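Local atomic coordinates of transcriptional regulatory protein (Chlamydia trachomatis, PDB entry 3Q7T), a protein that may act as a global positive regulator of transcription, binds a cis-acting element of its own promoter and is probably involved in activating its own transcription. Residues Pro12-Leu17 and Arg38-Gln43; Asp23-Thr28 and Arg106-Ala111; Arg63-Pro68 and Leu92-Trp97; Leu79-Asp84 and Leu99-Thr104. One frame throughout, in Å; residues are numbered along the deposited sequence.

Interaction 1. Residues Pro12-Leu17 and Arg38-Gln43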
loop_
_atom_site.group_PDB
_atom_site.type_symbol
_atom_site.label_atom_id
_atom_site.label_comp_id
_atom_site.label_asym_id
_atom_site.label_seq_id
_atom_site.Cartn_x
_atom_site.Cartn_y
_atom_site.Cartn_z
ATOM N N PRO B 12 22.359 -6.591 -3.121
ATOM C CA PRO B 12 20.992 -7.019 -2.803
ATOM C C PRO B 12 20.325 -6.126 -1.755
ATOM O O PRO B 12 21.018 -5.470 -0.967
ATOM C CB PRO B 12 21.194 -8.436 -2.251
ATOM C CG PRO B 12 22.649 -8.501 -1.803
ATOM C CD PRO B 12 23.344 -7.228 -2.232
ATOM N N LYS B 13 18.995 -6.093 -1.756
ATOM C CA LYS B 13 18.245 -5.353 -0.737
ATOM C C LYS B 13 17.964 -6.225 0.493
ATOM O O LYS B 13 17.819 -7.437 0.381
ATOM C CB LYS B 13 16.928 -4.824 -1.308
ATOM C CG LYS B 13 17.082 -3.769 -2.421
ATOM C CD LYS B 13 17.747 -2.480 -1.913
ATOM C CE LYS B 13 17.626 -1.342 -2.928
ATOM N NZ LYS B 13 16.571 -0.355 -2.552
ATOM N N HIS B 14 17.879 -5.589 1.658
ATOM C CA HIS B 14 17.618 -6.283 2.911
ATOM C C HIS B 14 16.164 -6.121 3.415
ATOM O O HIS B 14 15.671 -5.006 3.657
ATOM C CB HIS B 14 18.613 -5.830 3.988
ATOM C CG HIS B 14 18.466 -6.569 5.286
ATOM N ND1 HIS B 14 18.688 -5.979 6.513
ATOM C CD2 HIS B 14 18.103 -7.850 5.544
ATOM C CE1 HIS B 14 18.471 -6.867 7.471
ATOM N NE2 HIS B 14 18.113 -8.009 6.908
ATOM N N VAL B 15 15.499 -7.260 3.577
ATOM C CA VAL B 15 14.114 -7.322 4.017
ATOM C C VAL B 15 14.059 -8.022 5.366
ATOM O O VAL B 15 14.522 -9.173 5.517
ATOM C CB VAL B 15 13.254 -8.113 3.019
ATOM C CG1 VAL B 15 11.795 -8.124 3.457
ATOM C CG2 VAL B 15 13.397 -7.530 1.619
ATOM N N LEU B 16 13.522 -7.314 6.353
ATOM C CA LEU B 16 13.343 -7.871 7.683
ATOM C C LEU B 16 11.879 -8.275 7.861
ATOM O O LEU B 16 10.969 -7.530 7.500
ATOM C CB LEU B 16 13.779 -6.872 8.748
ATOM C CG LEU B 16 13.382 -7.174 10.188
ATOM C CD1 LEU B 16 14.164 -8.375 10.729
ATOM C CD2 LEU B 16 13.568 -5.946 11.074
ATOM N N LEU B 17 11.656 -9.471 8.393
ATOM C CA LEU B 17 10.311 -10.008 8.504
ATOM C C LEU B 17 10.046 -10.314 9.960
ATOM O O LEU B 17 10.798 -11.046 10.589
ATOM C CB LEU B 17 10.177 -11.278 7.665
ATOM C CG LEU B 17 10.601 -11.175 6.193
ATOM C CD1 LEU B 17 10.911 -12.567 5.602
ATOM C CD2 LEU B 17 9.534 -10.481 5.375
ATOM N N ARG B 38 18.298 -10.174 0.411
ATOM C CA ARG B 38 18.699 -10.934 1.588
ATOM C C ARG B 38 17.617 -10.780 2.652
ATOM O O ARG B 38 17.205 -9.658 2.972
ATOM C CB ARG B 38 20.026 -10.424 2.167
ATOM C CG ARG B 38 21.195 -10.381 1.180
ATOM C CD ARG B 38 21.285 -11.661 0.355
ATOM N NE ARG B 38 21.964 -12.750 1.052
ATOM C CZ ARG B 38 21.969 -14.013 0.629
ATOM N NH1 ARG B 38 21.312 -14.343 -0.480
ATOM N NH2 ARG B 38 22.615 -14.952 1.316
ATOM N N CYS B 39 17.176 -11.897 3.221
ATOM C CA CYS B 39 16.120 -11.869 4.231
ATOM C C CYS B 39 16.611 -12.148 5.647
ATOM O O CYS B 39 17.595 -12.848 5.850
ATOM C CB CYS B 39 15.019 -12.856 3.874
ATOM S SG CYS B 39 14.169 -12.466 2.334
ATOM N N THR B 40 15.920 -11.559 6.613
ATOM C CA THR B 40 16.070 -11.892 8.020
ATOM C C THR B 40 14.651 -12.076 8.523
ATOM O O THR B 40 13.759 -11.340 8.111
ATOM C CB THR B 40 16.741 -10.758 8.815
ATOM O OG1 THR B 40 18.006 -10.444 8.229
ATOM C CG2 THR B 40 16.953 -11.160 10.271
ATOM N N ILE B 41 14.423 -13.069 9.375
ATOM C CA ILE B 41 13.105 -13.232 9.996
ATOM C C ILE B 41 13.205 -13.327 11.516
ATOM O O ILE B 41 14.032 -14.065 12.042
ATOM C CB ILE B 41 12.291 -14.406 9.385
ATOM C CG1 ILE B 41 10.980 -14.596 10.143
ATOM C CG2 ILE B 41 13.081 -15.692 9.405
ATOM C CD1 ILE B 41 9.931 -15.312 9.366
ATOM N N GLY B 42 12.381 -12.549 12.216
ATOM C CA GLY B 42 12.418 -12.464 13.672
ATOM C C GLY B 42 11.018 -12.479 14.280
ATOM O O GLY B 42 10.028 -12.367 13.561
ATOM N N GLN B 43 10.929 -12.609 15.601
ATOM C CA GLN B 43 9.637 -12.557 16.277
ATOM C C GLN B 43 9.366 -11.219 16.970
ATOM O O GLN B 43 8.295 -11.006 17.532
ATOM C CB GLN B 43 9.529 -13.691 17.292
ATOM C CG GLN B 43 9.382 -15.052 16.659
ATOM C CD GLN B 43 9.469 -16.143 17.678
ATOM O OE1 GLN B 43 8.505 -16.408 18.400
ATOM N NE2 GLN B 43 10.637 -16.782 17.764
#
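H14 and T40 lie on the same face of the sheet, but T40 is two residues beyond R38, the residue facing H14, so the side chains meet diagonally. H14 NE2 and T40 OG1 are 2.8 Å apart in a nearly straight hydrogen bond in which either could be the donor. H14 reaches it because its CG stands anti to the backbone N (chi1 -176°), which carries the ring along the strand and over toward strand 38-42. ND1 is bonded to S50 O; an imidazole suits the place because its two nitrogens can each hold a polar partner. Between the backbones, R38 N, V15 N, T40 N and L17 N bond in turn to K13 O, R38 O, V15 O and T40 O, and G42 N closes the ladder on L17 O at 2.7 Å. On their other side H14 and L16 pair with L53 and V55 of strand 53-57. The guanidinium of R38 turns to P34 O. Such a ladder is typical of parallel strands joined by a beta-alpha-beta unit, here at one margin of the CheY-like receiver fold.

Interaction 2. Residues Asp23-Thr28 and Arg106-Ala111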
loop_
_atom_site.group_PDB
_atom_site.type_symbol
_atom_site.label_atom_id
_atom_site.label_comp_id
_atom_site.label_asym_id
_atom_site.label_seq_id
_atom_site.Cartn_x
_atom_site.Cartn_y
_atom_site.Cartn_z
ATOM N N ASP B 23 5.471 -19.562 8.473
ATOM C CA ASP B 23 5.198 -20.293 7.227
ATOM C C ASP B 23 4.962 -19.412 5.986
ATOM O O ASP B 23 5.560 -19.655 4.942
ATOM C CB ASP B 23 4.072 -21.329 7.409
ATOM C CG ASP B 23 4.527 -22.549 8.207
ATOM O OD1 ASP B 23 5.735 -22.898 8.148
ATOM O OD2 ASP B 23 3.680 -23.169 8.890
ATOM N N LEU B 24 4.108 -18.399 6.084
ATOM C CA LEU B 24 3.936 -17.461 4.958
ATOM C C LEU B 24 5.281 -16.892 4.503
ATOM O O LEU B 24 5.607 -16.896 3.318
ATOM C CB LEU B 24 2.997 -16.311 5.329
ATOM C CG LEU B 24 2.901 -15.116 4.369
ATOM C CD1 LEU B 24 2.241 -15.497 3.066
ATOM C CD2 LEU B 24 2.128 -13.972 5.050
ATOM N N PHE B 25 6.060 -16.414 5.466
ATOM C CA PHE B 25 7.343 -15.792 5.165
ATOM C C PHE B 25 8.328 -16.785 4.553
ATOM O O PHE B 25 9.062 -16.448 3.624
ATOM C CB PHE B 25 7.928 -15.143 6.422
ATOM C CG PHE B 25 7.192 -13.893 6.863
ATOM C CD1 PHE B 25 6.379 -13.197 5.981
ATOM C CD2 PHE B 25 7.328 -13.407 8.155
ATOM C CE1 PHE B 25 5.700 -12.043 6.387
ATOM C CE2 PHE B 25 6.660 -12.252 8.555
ATOM C CZ PHE B 25 5.845 -11.574 7.666
ATOM N N PHE B 26 8.329 -18.012 5.065
ATOM C CA PHE B 26 9.211 -19.043 4.543
ATOM C C PHE B 26 8.900 -19.236 3.070
ATOM O O PHE B 26 9.788 -19.201 2.221
ATOM C CB PHE B 26 9.030 -20.369 5.309
ATOM C CG PHE B 26 9.912 -21.486 4.808
ATOM C CD1 PHE B 26 11.215 -21.623 5.271
ATOM C CD2 PHE B 26 9.441 -22.392 3.871
ATOM C CE1 PHE B 26 12.039 -22.649 4.807
ATOM C CE2 PHE B 26 10.254 -23.426 3.399
ATOM C CZ PHE B 26 11.556 -23.552 3.867
ATOM N N GLN B 27 7.626 -19.436 2.764
ATOM C CA GLN B 27 7.235 -19.650 1.384
ATOM C C GLN B 27 7.565 -18.434 0.505
ATOM O O GLN B 27 7.860 -18.578 -0.672
ATOM C CB GLN B 27 5.757 -20.009 1.302
ATOM C CG GLN B 27 5.336 -20.499 -0.063
ATOM C CD GLN B 27 6.329 -21.485 -0.654
ATOM O OE1 GLN B 27 6.714 -22.469 -0.008
ATOM N NE2 GLN B 27 6.759 -21.220 -1.885
ATOM N N THR B 28 7.535 -17.239 1.079
ATOM C CA THR B 28 7.789 -16.038 0.291
ATOM C C THR B 28 9.264 -15.904 -0.045
ATOM O O THR B 28 9.612 -15.547 -1.162
ATOM C CB THR B 28 7.317 -14.759 1.004
ATOM O OG1 THR B 28 5.913 -14.841 1.248
ATOM C CG2 THR B 28 7.594 -13.546 0.133
ATOM N N ARG B 106 2.761 -15.433 -3.025
ATOM C CA ARG B 106 2.854 -14.694 -4.281
ATOM C C ARG B 106 2.566 -13.202 -4.054
ATOM O O ARG B 106 3.268 -12.342 -4.573
ATOM C CB ARG B 106 1.880 -15.261 -5.333
ATOM C CG ARG B 106 2.141 -16.708 -5.733
ATOM C CD ARG B 106 1.067 -17.211 -6.707
ATOM N NE ARG B 106 1.146 -16.541 -8.003
ATOM C CZ ARG B 106 0.101 -16.286 -8.785
ATOM N NH1 ARG B 106 -1.124 -16.641 -8.410
ATOM N NH2 ARG B 106 0.285 -15.662 -9.944
ATOM N N ILE B 107 1.518 -12.906 -3.296
ATOM C CA ILE B 107 1.165 -11.523 -3.004
ATOM C C ILE B 107 2.290 -10.861 -2.253
ATOM O O ILE B 107 2.740 -9.779 -2.631
ATOM C CB ILE B 107 -0.164 -11.414 -2.236
ATOM C CG1 ILE B 107 -1.320 -11.789 -3.168
ATOM C CG2 ILE B 107 -0.357 -10.002 -1.691
ATOM C CD1 ILE B 107 -2.665 -11.857 -2.479
ATOM N N LEU B 108 2.799 -11.535 -1.224
ATOM C CA LEU B 108 3.880 -10.949 -0.447
ATOM C C LEU B 108 5.118 -10.671 -1.288
ATOM O O LEU B 108 5.730 -9.609 -1.182
ATOM C CB LEU B 108 4.237 -11.818 0.761
ATOM C CG LEU B 108 5.121 -11.063 1.754
ATOM C CD1 LEU B 108 4.476 -9.725 2.098
ATOM C CD2 LEU B 108 5.362 -11.891 2.997
ATOM N N LYS B 109 5.491 -11.628 -2.125
ATOM C CA LYS B 109 6.679 -11.474 -2.950
ATOM C C LYS B 109 6.526 -10.263 -3.897
ATOM O O LYS B 109 7.434 -9.445 -4.010
ATOM C CB LYS B 109 6.978 -12.802 -3.679
ATOM C CG LYS B 109 7.208 -12.728 -5.172
ATOM C CD LYS B 109 8.640 -12.414 -5.482
ATOM C CE LYS B 109 8.835 -12.156 -6.973
ATOM N NZ LYS B 109 8.768 -13.403 -7.791
ATOM N N SER B 110 5.366 -10.137 -4.538
ATOM C CA SER B 110 5.105 -9.048 -5.477
ATOM C C SER B 110 5.096 -7.672 -4.796
ATOM O O SER B 110 5.551 -6.686 -5.382
ATOM C CB SER B 110 3.762 -9.255 -6.175
ATOM O OG SER B 110 3.699 -10.502 -6.830
ATOM N N ALA B 111 4.558 -7.615 -3.577
ATOM C CA ALA B 111 4.593 -6.407 -2.750
ATOM C C ALA B 111 6.011 -5.987 -2.403
ATOM O O ALA B 111 6.381 -4.822 -2.556
ATOM C CB ALA B 111 3.769 -6.592 -1.457
#
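Helices 23-28 and 106-111 touch through L108 and T28 while their axes pass 9.1 Å apart at -62°, a steep crossing that confines the contact to a small patch. The backbones come nearest at T28 and K109, whose CA atoms are 5.7 Å apart. L108 is the chief side chain of the contact. With its CG anti to the backbone N (chi1 -166°), it sends CD2 to the edge of the F25 ring, 3.4 Å from F25 CE1 and near the ring plane. The same methyl lies 4.3 Å from L24 CG, so a single leucine methyl lies among L24, F25 and T28, which suits a compact apolar side chain.

T28 crosses L108 at about a right angle. Its OG1 donates to L24 O at 2.9 Å, coming from above the carbonyl plane, and L24 O also accepts T28 N. The hydroxyl proton is thus used within its own helix, and OG1 can sit 3.5 Å from L108 CB in a buried, largely apolar setting. T28 CG2 rests 3.9 Å from K109 CB, while the rest of the lysine leads away. Around this patch, P105 and I112 of helix 105-116 also meet T28, F25 reaches L79 on strand 76-80, and R106, I107, S110 and A111 pack against the second subunit.

Interaction 3. Residues Arg63-Pro68 and Leu92-Trp97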
loop_
_atom_site.group_PDB
_atom_site.type_symbol
_atom_site.label_atom_id
_atom_site.label_comp_id
_atom_site.label_asym_id
_atom_site.label_seq_id
_atom_site.Cartn_x
_atom_site.Cartn_y
_atom_site.Cartn_z
ATOM N N ARG B 63 3.547 0.263 19.453
ATOM C CA ARG B 63 2.519 1.300 19.358
ATOM C C ARG B 63 3.098 2.708 19.211
ATOM O O ARG B 63 2.464 3.601 18.645
ATOM C CB ARG B 63 1.615 1.255 20.594
ATOM C CG ARG B 63 0.659 0.054 20.636
ATOM C CD ARG B 63 -0.074 -0.034 21.983
ATOM N NE ARG B 63 0.821 -0.448 23.069
ATOM C CZ ARG B 63 1.272 0.346 24.046
ATOM N NH1 ARG B 63 0.910 1.627 24.111
ATOM N NH2 ARG B 63 2.085 -0.152 24.972
ATOM N N GLU B 64 4.299 2.915 19.733
ATOM C CA GLU B 64 4.813 4.271 19.816
ATOM C C GLU B 64 5.655 4.657 18.623
ATOM O O GLU B 64 6.171 5.757 18.575
ATOM C CB GLU B 64 5.631 4.473 21.104
ATOM C CG GLU B 64 7.039 3.873 21.061
ATOM C CD GLU B 64 7.054 2.358 21.273
ATOM O OE1 GLU B 64 5.986 1.773 21.588
ATOM O OE2 GLU B 64 8.145 1.761 21.133
ATOM N N ILE B 65 5.845 3.745 17.676
ATOM C CA ILE B 65 6.728 4.051 16.563
ATOM C C ILE B 65 6.021 4.467 15.271
ATOM O O ILE B 65 4.849 4.141 15.018
ATOM C CB ILE B 65 7.735 2.928 16.271
ATOM C CG1 ILE B 65 7.103 1.830 15.424
ATOM C CG2 ILE B 65 8.335 2.385 17.566
ATOM C CD1 ILE B 65 8.127 1.079 14.605
ATOM N N ARG B 66 6.775 5.193 14.459
ATOM C CA ARG B 66 6.298 5.724 13.205
ATOM C C ARG B 66 7.540 5.878 12.331
ATOM O O ARG B 66 8.671 5.718 12.803
ATOM C CB ARG B 66 5.607 7.082 13.436
ATOM C CG ARG B 66 6.510 8.104 14.114
ATOM C CD ARG B 66 6.780 9.240 13.174
ATOM N NE ARG B 66 8.035 9.922 13.435
ATOM C CZ ARG B 66 8.302 11.141 12.981
ATOM N NH1 ARG B 66 7.393 11.786 12.246
ATOM N NH2 ARG B 66 9.466 11.715 13.247
ATOM N N SER B 67 7.345 6.187 11.062
ATOM C CA SER B 67 8.488 6.484 10.210
ATOM C C SER B 67 8.289 7.862 9.602
ATOM O O SER B 67 7.163 8.215 9.223
ATOM C CB SER B 67 8.624 5.435 9.112
ATOM O OG SER B 67 8.184 5.981 7.900
ATOM N N PRO B 68 9.372 8.653 9.493
ATOM C CA PRO B 68 10.756 8.277 9.807
ATOM C C PRO B 68 11.043 8.248 11.295
ATOM O O PRO B 68 12.169 7.915 11.672
ATOM C CB PRO B 68 11.574 9.391 9.139
ATOM C CG PRO B 68 10.656 10.571 9.103
ATOM C CD PRO B 68 9.281 10.014 8.921
ATOM N N LEU B 92 -1.307 4.641 8.138
ATOM C CA LEU B 92 -0.943 5.491 7.011
ATOM C C LEU B 92 -0.344 6.845 7.443
ATOM O O LEU B 92 0.632 7.312 6.854
ATOM C CB LEU B 92 -2.157 5.712 6.091
ATOM C CG LEU B 92 -2.728 4.485 5.375
ATOM C CD1 LEU B 92 -4.135 4.757 4.814
ATOM C CD2 LEU B 92 -1.765 3.973 4.287
ATOM N N ASP B 93 -0.955 7.478 8.442
ATOM C CA ASP B 93 -0.412 8.697 9.068
ATOM C C ASP B 93 0.969 8.508 9.722
ATOM O O ASP B 93 1.796 9.408 9.713
ATOM C CB ASP B 93 -1.412 9.255 10.093
ATOM C CG ASP B 93 -2.657 9.869 9.425
ATOM O OD1 ASP B 93 -2.687 9.986 8.182
ATOM O OD2 ASP B 93 -3.604 10.252 10.134
ATOM N N ARG B 94 1.227 7.329 10.276
ATOM C CA ARG B 94 2.555 7.026 10.803
ATOM C C ARG B 94 3.559 6.718 9.689
ATOM O O ARG B 94 4.716 6.433 9.961
ATOM C CB ARG B 94 2.468 5.845 11.784
ATOM C CG ARG B 94 1.608 6.156 13.009
ATOM C CD ARG B 94 1.125 4.895 13.720
ATOM N NE ARG B 94 2.197 4.079 14.279
ATOM C CZ ARG B 94 1.987 2.908 14.892
ATOM N NH1 ARG B 94 0.749 2.436 15.023
ATOM N NH2 ARG B 94 3.003 2.207 15.382
ATOM N N GLY B 95 3.113 6.753 8.437
ATOM C CA GLY B 95 3.992 6.434 7.316
ATOM C C GLY B 95 4.099 4.960 6.935
ATOM O O GLY B 95 5.016 4.569 6.216
ATOM N N PHE B 96 3.161 4.133 7.391
ATOM C CA PHE B 96 3.218 2.699 7.087
ATOM C C PHE B 96 2.151 2.287 6.090
ATOM O O PHE B 96 0.984 2.615 6.263
ATOM C CB PHE B 96 3.012 1.868 8.354
ATOM C CG PHE B 96 3.988 2.174 9.451
ATOM C CD1 PHE B 96 5.299 2.508 9.161
ATOM C CD2 PHE B 96 3.592 2.121 10.775
ATOM C CE1 PHE B 96 6.208 2.772 10.188
ATOM C CE2 PHE B 96 4.488 2.389 11.793
ATOM C CZ PHE B 96 5.793 2.697 11.507
ATOM N N TRP B 97 2.539 1.534 5.063
ATOM C CA TRP B 97 1.552 0.869 4.219
ATOM C C TRP B 97 1.074 -0.394 4.925
ATOM O O TRP B 97 1.745 -0.887 5.827
ATOM C CB TRP B 97 2.157 0.495 2.876
ATOM C CG TRP B 97 2.359 1.660 2.023
ATOM C CD1 TRP B 97 3.551 2.220 1.660
ATOM C CD2 TRP B 97 1.334 2.461 1.423
ATOM N NE1 TRP B 97 3.328 3.322 0.856
ATOM C CE2 TRP B 97 1.976 3.488 0.696
ATOM C CE3 TRP B 97 -0.067 2.414 1.435
ATOM C CZ2 TRP B 97 1.261 4.462 -0.016
ATOM C CZ3 TRP B 97 -0.773 3.373 0.721
ATOM C CH2 TRP B 97 -0.107 4.385 0.006
HETATM O O HOH W 1 4.676 10.409 10.111
#
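R94 turns to I65 by a bend late in its side chain: CG stands anti to the carbonyl carbon (chi1 -63°), and the turn at chi3 (63°) sets the guanidinium side-on to the I65 carbonyl. The segment 92-97 leaves its helix through a Schellman motif, with G95 at positive phi. Glycine suits this place twice over, since a CB would press on the carbonyl oxygen before it and on S67 O.

The long, planar donor of arginine lets two nitrogens grip one acceptor. R94 NE bonds I65 O at 2.8 Å, nearly in line with the carbonyl, and R94 NH2 reaches the same I65 O at 2.7 Å from a more tilted direction; both bonds are bent at the hydrogen, to about 140°, because they share one oxygen. I65 O lies in the guanidinium plane, while one face of that group meets F96 CD2 and the opposite face R63 O. A salt bridge from R94 NH1 to D90 OD2 probably helps to fix its rotation and balance its charge.

The F96 ring lies against the loop, CZ 3.5 Å from R66 CA and 4.2 Å from I65 CD1. An apolar aromatic suits a buried place that also touches V76 and V78 of the sheet. R66 CB packs on R94 CB at 3.8 Å. One water donates to D93 O and, weakly, to S67 O. Beside it, the loop is pinned by a nearly straight bond of 2.9 Å from S67 N to R94 O.

Interaction 4. Residues Leu79-Asp84 and Leu99-Thr104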
loop_
_atom_site.group_PDB
_atom_site.type_symbol
_atom_site.label_atom_id
_atom_site.label_comp_id
_atom_site.label_asym_id
_atom_site.label_seq_id
_atom_site.Cartn_x
_atom_site.Cartn_y
_atom_site.Cartn_z
ATOM N N LEU B 79 1.109 -6.043 8.399
ATOM C CA LEU B 79 0.149 -7.071 8.018
ATOM C C LEU B 79 -0.967 -7.155 9.040
ATOM O O LEU B 79 -0.730 -7.403 10.217
ATOM C CB LEU B 79 0.833 -8.440 7.866
ATOM C CG LEU B 79 2.024 -8.513 6.910
ATOM C CD1 LEU B 79 2.503 -9.956 6.774
ATOM C CD2 LEU B 79 1.709 -7.920 5.532
ATOM N N LEU B 80 -2.187 -6.947 8.568
ATOM C CA LEU B 80 -3.349 -6.867 9.422
ATOM C C LEU B 80 -4.237 -8.110 9.277
ATOM O O LEU B 80 -4.402 -8.650 8.187
ATOM C CB LEU B 80 -4.155 -5.608 9.075
ATOM C CG LEU B 80 -3.618 -4.238 9.540
ATOM C CD1 LEU B 80 -4.411 -3.086 8.910
ATOM C CD2 LEU B 80 -3.662 -4.142 11.058
ATOM N N ASP B 81 -4.825 -8.547 10.381
ATOM C CA ASP B 81 -5.840 -9.592 10.322
ATOM C C ASP B 81 -7.168 -9.058 9.785
ATOM O O ASP B 81 -7.806 -9.698 8.950
ATOM C CB ASP B 81 -6.041 -10.218 11.694
ATOM C CG ASP B 81 -4.847 -11.049 12.136
ATOM O OD1 ASP B 81 -3.955 -11.314 11.302
ATOM O OD2 ASP B 81 -4.808 -11.449 13.318
ATOM N N PHE B 82 -7.567 -7.879 10.259
ATOM C CA PHE B 82 -8.877 -7.326 9.971
ATOM C C PHE B 82 -8.779 -5.885 9.512
ATOM O O PHE B 82 -7.792 -5.203 9.784
ATOM C CB PHE B 82 -9.751 -7.313 11.230
ATOM C CG PHE B 82 -9.746 -8.591 12.001
ATOM C CD1 PHE B 82 -10.525 -9.657 11.598
ATOM C CD2 PHE B 82 -8.995 -8.711 13.157
ATOM C CE1 PHE B 82 -10.537 -10.843 12.320
ATOM C CE2 PHE B 82 -9.000 -9.889 13.884
ATOM C CZ PHE B 82 -9.774 -10.960 13.463
ATOM N N PHE B 83 -9.824 -5.424 8.830
ATOM C CA PHE B 83 -10.001 -4.013 8.571
ATOM C C PHE B 83 -10.621 -3.317 9.782
ATOM O O PHE B 83 -11.590 -3.796 10.367
ATOM C CB PHE B 83 -10.894 -3.784 7.363
ATOM C CG PHE B 83 -11.206 -2.328 7.115
ATOM C CD1 PHE B 83 -10.303 -1.514 6.451
ATOM C CD2 PHE B 83 -12.402 -1.776 7.554
ATOM C CE1 PHE B 83 -10.591 -0.171 6.216
ATOM C CE2 PHE B 83 -12.692 -0.439 7.325
ATOM C CZ PHE B 83 -11.786 0.366 6.646
ATOM N N ASP B 84 -10.032 -2.191 10.154
ATOM C CA ASP B 84 -10.607 -1.279 11.128
ATOM C C ASP B 84 -10.167 0.096 10.649
ATOM O O ASP B 84 -8.982 0.287 10.330
ATOM C CB ASP B 84 -10.078 -1.586 12.526
ATOM C CG ASP B 84 -10.493 -0.542 13.558
ATOM O OD1 ASP B 84 -11.667 -0.552 13.974
ATOM O OD2 ASP B 84 -9.638 0.273 13.979
ATOM N N LEU B 99 -1.267 -4.374 4.571
ATOM C CA LEU B 99 -2.027 -5.365 3.833
ATOM C C LEU B 99 -2.924 -6.062 4.813
ATOM O O LEU B 99 -2.499 -6.444 5.904
ATOM C CB LEU B 99 -1.115 -6.385 3.157
ATOM C CG LEU B 99 -0.467 -5.946 1.849
ATOM C CD1 LEU B 99 0.403 -7.087 1.305
ATOM C CD2 LEU B 99 -1.526 -5.532 0.834
ATOM N N ILE B 100 -4.172 -6.219 4.411
ATOM C CA ILE B 100 -5.140 -6.963 5.177
ATOM C C ILE B 100 -5.181 -8.363 4.598
ATOM O O ILE B 100 -5.110 -8.546 3.382
ATOM C CB ILE B 100 -6.555 -6.351 5.029
ATOM C CG1 ILE B 100 -6.534 -4.841 5.273
ATOM C CG2 ILE B 100 -7.513 -7.011 5.996
ATOM C CD1 ILE B 100 -6.531 -4.474 6.732
ATOM N N ARG B 101 -5.300 -9.359 5.458
ATOM C CA ARG B 101 -5.573 -10.703 4.975
ATOM C C ARG B 101 -6.933 -10.761 4.278
ATOM O O ARG B 101 -7.833 -9.974 4.590
ATOM C CB ARG B 101 -5.512 -11.679 6.134
ATOM C CG ARG B 101 -4.260 -11.429 6.920
ATOM C CD ARG B 101 -3.704 -12.636 7.599
ATOM N NE ARG B 101 -2.299 -12.360 7.863
ATOM C CZ ARG B 101 -1.561 -12.984 8.767
ATOM N NH1 ARG B 101 -2.079 -13.951 9.514
ATOM N NH2 ARG B 101 -0.296 -12.644 8.914
ATOM N N PRO B 102 -7.100 -11.721 3.353
ATOM C CA PRO B 102 -6.161 -12.823 3.080
ATOM C C PRO B 102 -4.874 -12.401 2.367
ATOM O O PRO B 102 -4.910 -11.484 1.549
ATOM C CB PRO B 102 -6.976 -13.758 2.168
ATOM C CG PRO B 102 -8.417 -13.303 2.293
ATOM C CD PRO B 102 -8.328 -11.831 2.548
ATOM N N ILE B 103 -3.766 -13.071 2.672
ATOM C CA ILE B 103 -2.483 -12.830 1.989
ATOM C C ILE B 103 -1.838 -14.170 1.600
ATOM O O ILE B 103 -2.044 -15.184 2.266
ATOM C CB ILE B 103 -1.514 -11.980 2.868
ATOM C CG1 ILE B 103 -2.046 -10.558 3.003
ATOM C CG2 ILE B 103 -0.120 -11.891 2.267
ATOM C CD1 ILE B 103 -2.322 -9.905 1.650
ATOM N N THR B 104 -1.077 -14.176 0.513
ATOM C CA THR B 104 -0.371 -15.376 0.078
ATOM C C THR B 104 1.093 -15.040 -0.183
ATOM O O THR B 104 1.459 -13.869 -0.229
ATOM C CB THR B 104 -0.946 -15.940 -1.230
ATOM O OG1 THR B 104 -0.592 -15.074 -2.306
ATOM C CG2 THR B 104 -2.459 -16.091 -1.158
#
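L80 and I100 form the apolar centre on one face of the sheet, where L80 CD1 meets I100 CD1 at 3.3 Å, closer than usual for two methyls. They belong to neighbouring parallel strands, 76-80 and 97-100, joined through helix 85-93 in a beta-alpha-beta crossover of the CheY-like receiver fold. I100 bends at chi2 (-81°), and its CD1 also comes 3.4 Å from F82 O. A beta-branched isoleucine suits a strand, and its CD1 reaches both L80 and the loop after strand 76-80. L80 goes on to touch L91 of the crossover helix.

L79 and L99 lie side by side on the other face, with L79 CD2 4.0 Å from L99 CB. L79 also touches V55, in a buried, apolar place between the sheet and helix 23-31, which suits leucine.

Between the two faces the backbones are tied by L80 N to L99 O (2.7 Å) and by R101 N to L80 O (3.0 Å), the latter just where the strands end and the chains part into loops. Outward from there, R101 runs extended from CG to NE past the L80 carbonyl, its CG packed against L80 O. Its NH2 makes a salt bridge to E57 OE2, the stronger of its polar links. D81 makes a second, long salt bridge by charge alone: D81 OD1 lies over one face of the R101 guanidinium, 3.7 Å from R101 NH1, so that no N-H points at it.

From the N terminus, strand 13-18 leads into helix 23-31 and then strand 37-42, and interaction 1 closes this first beta-alpha-beta loop at one margin of the sheet. Interaction 2 starts on the helix inside that loop, so the two cross, and they touch through F25, against which L17 and I41 of interaction 1 pack. Its long loop, closed by helix 105-116, encloses interactions 3 and 4, which cross each other: the loop at 63-68 meets the end of helix 85-93, and strand 76-80 meets strand 97-100 at the opposite margin. L24 meeting I103 joins interaction 2 to interaction 4. Interactions 2, 3 and 4 also reach the second subunit.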